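Local structure of ATP12 ATPase (Paracoccus denitrificans, 2R31) at residues 162-176 / 226-238. The protein probably acts as a chaperone in the assembly of F1-ATPase. Sequence-based numbering, arbitrary orientation.
Sequences DPFGLTALHDLVTLP and AMRDSERFWHLTR
Ala168 and Ser230 meet where the two helices pass closest: Ser230 CB lies 3.4 Å from Ala168 O, and the methyl of Ala168 fits between the CB of Trp234 and the edge of the Phe233 ring. Phe233, its CG anti to the backbone N (chi1 -165°), reaches across to Phe164; the rings touch rim to rim, Phe233 CZ to Phe164 CD2 at 3.5 Å, with planes only 21° apart. With an alanine here instead of Phe233, Phe164 CD2 and the Ala168 methyl would probably lose their aromatic neighbour, and a gap would open beside Thr167 CG2. At Gly165 the absence of a side chain lets Trp234 CZ3 come within 3.6 Å of its CA. Farther along, Leu172 sets CG on Ser230 CB and CD2 against Met227, whose chain, bent at chi3, brings CE against Pro176 CG. This is a nearly antiparallel helix pair, axes 8.1 Å apart and 158° between directions, joining helix 163-174 to the C-terminal part of helix 214-236; helix 70-82 adds Ser74 against Phe233, and Ala78 and Val82 against Thr167. A salt bridge closes one end: Arg238 NH2 donates almost straight, in its guanidinium plane, to the syn lone pair of Asp162 OD1 (3.1 Å). That oxygen also caps helix 163-174 by accepting from Gly165 N. The guanidinium is steadied by NE to Trp234 O and NH2 to Thr237 OG1, with the indole across one face. Toward the other end, one water links Ser230 OG to Thr167 O and Asp171 N, while a second joins that hydroxyl to Asp171 OD2 and Ala226 O.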
loop_
_atom_site.group_PDB
_atom_site.type_symbol
_atom_site.label_atom_id
_atom_site.label_comp_id
_atom_site.label_asym_id
_atom_site.label_seq_id
_atom_site.Cartn_x
_atom_site.Cartn_y
_atom_site.Cartn_z
ATOM N N ASP A 162 3.106 -13.059 -1.964
ATOM C CA ASP A 162 3.355 -13.158 -3.370
ATOM C C ASP A 162 3.739 -11.768 -3.909
ATOM O O ASP A 162 3.629 -10.761 -3.233
ATOM C CB ASP A 162 2.188 -13.773 -4.122
ATOM C CG ASP A 162 0.813 -13.127 -3.982
ATOM O OD1 ASP A 162 0.770 -11.964 -3.607
ATOM O OD2 ASP A 162 -0.197 -13.813 -4.256
ATOM N N PRO A 163 4.310 -11.664 -5.114
ATOM C CA PRO A 163 4.821 -10.379 -5.583
ATOM C C PRO A 163 3.787 -9.281 -5.764
ATOM O O PRO A 163 4.068 -8.100 -5.437
ATOM C CB PRO A 163 5.482 -10.742 -6.963
ATOM C CG PRO A 163 5.882 -12.159 -6.700
ATOM C CD PRO A 163 4.728 -12.816 -5.969
ATOM N N PHE A 164 2.582 -9.597 -6.256
ATOM C CA PHE A 164 1.575 -8.567 -6.384
ATOM C C PHE A 164 1.047 -8.171 -5.002
ATOM O O PHE A 164 0.738 -6.984 -4.782
ATOM C CB PHE A 164 0.435 -9.029 -7.314
ATOM C CG PHE A 164 0.730 -8.852 -8.795
ATOM C CD1 PHE A 164 1.816 -9.471 -9.403
ATOM C CD2 PHE A 164 -0.053 -8.036 -9.571
ATOM C CE1 PHE A 164 2.093 -9.295 -10.733
ATOM C CE2 PHE A 164 0.200 -7.840 -10.905
ATOM C CZ PHE A 164 1.280 -8.464 -11.481
ATOM N N GLY A 165 0.991 -9.094 -4.064
ATOM C CA GLY A 165 0.608 -8.768 -2.712
ATOM C C GLY A 165 1.629 -7.868 -2.020
ATOM O O GLY A 165 1.256 -6.932 -1.300
ATOM N N LEU A 166 2.916 -8.136 -2.245
ATOM C CA LEU A 166 3.957 -7.274 -1.703
ATOM C C LEU A 166 3.860 -5.860 -2.267
ATOM O O LEU A 166 4.071 -4.872 -1.570
ATOM C CB LEU A 166 5.341 -7.900 -2.019
ATOM C CG LEU A 166 6.526 -7.221 -1.342
ATOM C CD1 LEU A 166 6.493 -7.379 0.162
ATOM C CD2 LEU A 166 7.854 -7.757 -1.890
ATOM N N THR A 167 3.529 -5.781 -3.571
ATOM C CA THR A 167 3.327 -4.485 -4.228
ATOM C C THR A 167 2.211 -3.716 -3.529
ATOM O O THR A 167 2.362 -2.534 -3.246
ATOM C CB THR A 167 3.024 -4.683 -5.710
ATOM O OG1 THR A 167 4.125 -5.363 -6.336
ATOM C CG2 THR A 167 2.842 -3.338 -6.406
ATOM N N ALA A 168 1.095 -4.383 -3.265
ATOM C CA ALA A 168 -0.029 -3.754 -2.572
ATOM C C ALA A 168 0.377 -3.294 -1.154
ATOM O O ALA A 168 0.023 -2.212 -0.702
ATOM C CB ALA A 168 -1.200 -4.700 -2.468
ATOM N N LEU A 169 1.113 -4.153 -0.426
ATOM C CA LEU A 169 1.534 -3.812 0.932
ATOM C C LEU A 169 2.351 -2.538 0.956
ATOM O O LEU A 169 2.292 -1.759 1.919
ATOM C CB LEU A 169 2.309 -4.979 1.555
ATOM C CG LEU A 169 2.820 -4.728 2.957
ATOM C CD1 LEU A 169 1.673 -4.551 3.951
ATOM C CD2 LEU A 169 3.754 -5.834 3.427
ATOM N N HIS A 170 3.196 -2.342 -0.055
ATOM C CA HIS A 170 4.209 -1.303 -0.022
ATOM C C HIS A 170 3.693 0.023 0.514
ATOM O O HIS A 170 4.226 0.517 1.533
ATOM C CB HIS A 170 4.829 -1.174 -1.430
ATOM C CG HIS A 170 5.964 -0.218 -1.496
ATOM N ND1 HIS A 170 5.780 1.140 -1.518
ATOM C CD2 HIS A 170 7.283 -0.386 -1.512
ATOM C CE1 HIS A 170 7.018 1.716 -1.561
ATOM N NE2 HIS A 170 7.974 0.809 -1.567
ATOM N N ASP A 171 2.746 0.644 -0.158
ATOM C CA ASP A 171 2.308 1.997 0.269
ATOM C C ASP A 171 1.511 1.972 1.561
ATOM O O ASP A 171 1.453 2.960 2.292
ATOM C CB ASP A 171 1.514 2.681 -0.830
ATOM C CG ASP A 171 2.323 3.098 -2.024
ATOM O OD1 ASP A 171 3.558 2.914 -2.048
ATOM O OD2 ASP A 171 1.660 3.645 -2.940
ATOM N N LEU A 172 0.856 0.837 1.862
ATOM C CA LEU A 172 0.167 0.665 3.137
ATOM C C LEU A 172 1.128 0.695 4.318
ATOM O O LEU A 172 0.702 0.968 5.442
ATOM C CB LEU A 172 -0.667 -0.623 3.116
ATOM C CG LEU A 172 -1.822 -0.612 2.142
ATOM C CD1 LEU A 172 -2.381 -2.040 1.987
ATOM C CD2 LEU A 172 -2.908 0.363 2.498
ATOM N N VAL A 173 2.410 0.431 4.076
ATOM C CA VAL A 173 3.462 0.553 5.062
ATOM C C VAL A 173 4.138 1.917 4.993
ATOM O O VAL A 173 4.283 2.616 5.977
ATOM C CB VAL A 173 4.525 -0.568 4.903
ATOM C CG1 VAL A 173 5.720 -0.363 5.809
ATOM C CG2 VAL A 173 3.860 -1.922 5.150
ATOM N N THR A 174 4.615 2.291 3.784
ATOM C CA THR A 174 5.487 3.462 3.687
ATOM C C THR A 174 4.768 4.756 3.878
ATOM O O THR A 174 5.363 5.727 4.429
ATOM C CB THR A 174 6.296 3.464 2.365
ATOM O OG1 THR A 174 5.356 3.535 1.292
ATOM C CG2 THR A 174 7.133 2.222 2.206
ATOM N N LEU A 175 3.528 4.890 3.447
ATOM C CA LEU A 175 2.879 6.190 3.559
ATOM C C LEU A 175 2.561 6.490 5.023
ATOM O O LEU A 175 2.946 7.578 5.518
ATOM C CB LEU A 175 1.727 6.305 2.555
ATOM C CG LEU A 175 2.077 5.971 1.086
ATOM C CD1 LEU A 175 0.840 6.102 0.211
ATOM C CD2 LEU A 175 3.229 6.804 0.535
ATOM N N PRO A 176 1.944 5.606 5.842
ATOM C CA PRO A 176 1.809 5.912 7.246
ATOM C C PRO A 176 3.072 5.711 8.061
ATOM O O PRO A 176 3.191 6.182 9.194
ATOM C CB PRO A 176 0.702 4.950 7.676
ATOM C CG PRO A 176 0.833 3.733 6.792
ATOM C CD PRO A 176 1.200 4.394 5.441
ATOM N N ALA A 226 -4.659 7.063 -1.975
ATOM C CA ALA A 226 -3.568 6.176 -2.340
ATOM C C ALA A 226 -3.637 4.873 -1.557
ATOM O O ALA A 226 -3.403 3.769 -2.096
ATOM C CB ALA A 226 -2.217 6.853 -2.129
ATOM N N MET A 227 -3.927 4.958 -0.270
ATOM C CA MET A 227 -4.017 3.752 0.566
ATOM C C MET A 227 -5.226 2.921 0.140
ATOM O O MET A 227 -5.146 1.678 0.107
ATOM C CB MET A 227 -4.049 4.120 2.041
ATOM C CG MET A 227 -2.737 4.714 2.539
ATOM S SD MET A 227 -2.800 5.345 4.224
ATOM C CE MET A 227 -3.007 3.836 5.190
ATOM N N ARG A 228 -6.360 3.551 -0.217
ATOM C CA ARG A 228 -7.501 2.820 -0.755
ATOM C C ARG A 228 -7.131 2.090 -2.037
ATOM O O ARG A 228 -7.577 0.969 -2.295
ATOM C CB ARG A 228 -8.713 3.737 -1.006
ATOM C CG ARG A 228 -9.415 4.279 0.254
ATOM C CD ARG A 228 -10.654 5.080 -0.172
ATOM N NE ARG A 228 -11.200 5.966 0.830
ATOM C CZ ARG A 228 -12.079 5.577 1.753
ATOM N NH1 ARG A 228 -12.388 4.272 1.674
ATOM N NH2 ARG A 228 -12.617 6.344 2.706
ATOM N N ASP A 229 -6.321 2.725 -2.886
ATOM C CA ASP A 229 -5.891 2.076 -4.144
ATOM C C ASP A 229 -5.028 0.857 -3.849
ATOM O O ASP A 229 -5.185 -0.173 -4.497
ATOM C CB ASP A 229 -5.173 3.082 -5.015
ATOM C CG ASP A 229 -6.067 4.069 -5.768
ATOM O OD1 ASP A 229 -7.272 3.767 -5.966
ATOM O OD2 ASP A 229 -5.537 5.146 -6.165
ATOM N N SER A 230 -4.118 0.949 -2.869
ATOM C CA SER A 230 -3.318 -0.219 -2.527
ATOM C C SER A 230 -4.128 -1.346 -1.941
ATOM O O SER A 230 -3.918 -2.522 -2.257
ATOM C CB SER A 230 -2.188 0.207 -1.559
ATOM O OG SER A 230 -1.233 1.029 -2.146
ATOM N N GLU A 231 -5.084 -1.013 -1.070
ATOM C CA GLU A 231 -5.994 -1.994 -0.503
ATOM C C GLU A 231 -6.796 -2.693 -1.578
ATOM O O GLU A 231 -6.984 -3.922 -1.552
ATOM C CB GLU A 231 -6.888 -1.273 0.515
ATOM C CG GLU A 231 -7.983 -2.097 1.124
ATOM C CD GLU A 231 -8.839 -1.202 2.036
ATOM O OE1 GLU A 231 -9.378 -0.140 1.552
ATOM O OE2 GLU A 231 -8.990 -1.502 3.204
ATOM N N ARG A 232 -7.301 -1.924 -2.552
ATOM C CA ARG A 232 -8.053 -2.524 -3.680
ATOM C C ARG A 232 -7.181 -3.508 -4.447
ATOM O O ARG A 232 -7.622 -4.581 -4.831
ATOM C CB ARG A 232 -8.552 -1.371 -4.568
ATOM C CG ARG A 232 -9.323 -1.813 -5.784
ATOM C CD ARG A 232 -10.578 -2.611 -5.469
ATOM N NE ARG A 232 -11.419 -2.684 -6.650
ATOM C CZ ARG A 232 -12.409 -3.543 -6.789
ATOM N NH1 ARG A 232 -12.708 -4.398 -5.821
ATOM N NH2 ARG A 232 -13.121 -3.531 -7.922
ATOM N N PHE A 233 -5.918 -3.122 -4.725
ATOM C CA PHE A 233 -5.004 -3.994 -5.435
ATOM C C PHE A 233 -4.755 -5.264 -4.638
ATOM O O PHE A 233 -4.689 -6.366 -5.234
ATOM C CB PHE A 233 -3.704 -3.215 -5.715
ATOM C CG PHE A 233 -2.801 -3.840 -6.737
ATOM C CD1 PHE A 233 -3.144 -3.825 -8.070
ATOM C CD2 PHE A 233 -1.592 -4.438 -6.424
ATOM C CE1 PHE A 233 -2.333 -4.322 -9.064
ATOM C CE2 PHE A 233 -0.750 -4.928 -7.421
ATOM C CZ PHE A 233 -1.125 -4.848 -8.714
ATOM N N TRP A 234 -4.614 -5.178 -3.324
ATOM C CA TRP A 234 -4.485 -6.352 -2.463
ATOM C C TRP A 234 -5.662 -7.298 -2.696
ATOM O O TRP A 234 -5.500 -8.497 -2.978
ATOM C CB TRP A 234 -4.412 -5.947 -0.956
ATOM C CG TRP A 234 -4.476 -7.192 -0.130
ATOM C CD1 TRP A 234 -5.591 -7.713 0.453
ATOM C CD2 TRP A 234 -3.412 -8.099 0.150
ATOM N NE1 TRP A 234 -5.282 -8.899 1.069
ATOM C CE2 TRP A 234 -3.969 -9.163 0.914
ATOM C CE3 TRP A 234 -2.051 -8.150 -0.135
ATOM C CZ2 TRP A 234 -3.209 -10.235 1.362
ATOM C CZ3 TRP A 234 -1.299 -9.198 0.298
ATOM C CH2 TRP A 234 -1.866 -10.238 1.049
ATOM N N HIS A 235 -6.885 -6.798 -2.540
ATOM C CA HIS A 235 -8.041 -7.674 -2.617
ATOM C C HIS A 235 -8.173 -8.304 -4.002
ATOM O O HIS A 235 -8.509 -9.493 -4.136
ATOM C CB HIS A 235 -9.310 -6.939 -2.227
ATOM C CG HIS A 235 -9.392 -6.610 -0.783
ATOM N ND1 HIS A 235 -9.346 -7.567 0.190
ATOM C CD2 HIS A 235 -9.468 -5.402 -0.200
ATOM C CE1 HIS A 235 -9.416 -6.916 1.379
ATOM N NE2 HIS A 235 -9.522 -5.602 1.166
ATOM N N LEU A 236 -7.940 -7.525 -5.061
ATOM C CA LEU A 236 -8.107 -8.043 -6.402
ATOM C C LEU A 236 -7.091 -9.099 -6.772
ATOM O O LEU A 236 -7.321 -9.847 -7.713
ATOM C CB LEU A 236 -8.056 -6.913 -7.425
ATOM C CG LEU A 236 -9.286 -6.006 -7.464
ATOM C CD1 LEU A 236 -8.992 -4.809 -8.342
ATOM C CD2 LEU A 236 -10.515 -6.721 -7.967
ATOM N N THR A 237 -5.950 -9.135 -6.090
ATOM C CA THR A 237 -4.867 -10.074 -6.398
ATOM C C THR A 237 -4.915 -11.337 -5.554
ATOM O O THR A 237 -4.042 -12.195 -5.719
ATOM C CB THR A 237 -3.507 -9.386 -6.351
ATOM O OG1 THR A 237 -3.266 -8.856 -5.052
ATOM C CG2 THR A 237 -3.396 -8.322 -7.449
ATOM N N ARG A 238 -5.941 -11.511 -4.725
ATOM C CA ARG A 238 -6.054 -12.759 -3.964
ATOM C C ARG A 238 -6.627 -13.865 -4.841
ATOM O O ARG A 238 -7.519 -13.623 -5.674
ATOM C CB ARG A 238 -6.972 -12.560 -2.755
ATOM C CG ARG A 238 -6.493 -11.563 -1.750
ATOM C CD ARG A 238 -5.063 -11.731 -1.252
ATOM N NE ARG A 238 -4.104 -11.070 -2.127
ATOM C CZ ARG A 238 -2.854 -11.440 -2.344
ATOM N NH1 ARG A 238 -2.339 -12.495 -1.726
ATOM N NH2 ARG A 238 -2.064 -10.757 -3.185
HETATM O O HOH W 1 -1.280 -12.522 -6.435
HETATM O O HOH W 2 0.358 -13.601 -0.630
HETATM O O HOH W 3 1.351 -0.056 -2.653
HETATM O O HOH W 4 -0.924 3.696 -3.606
#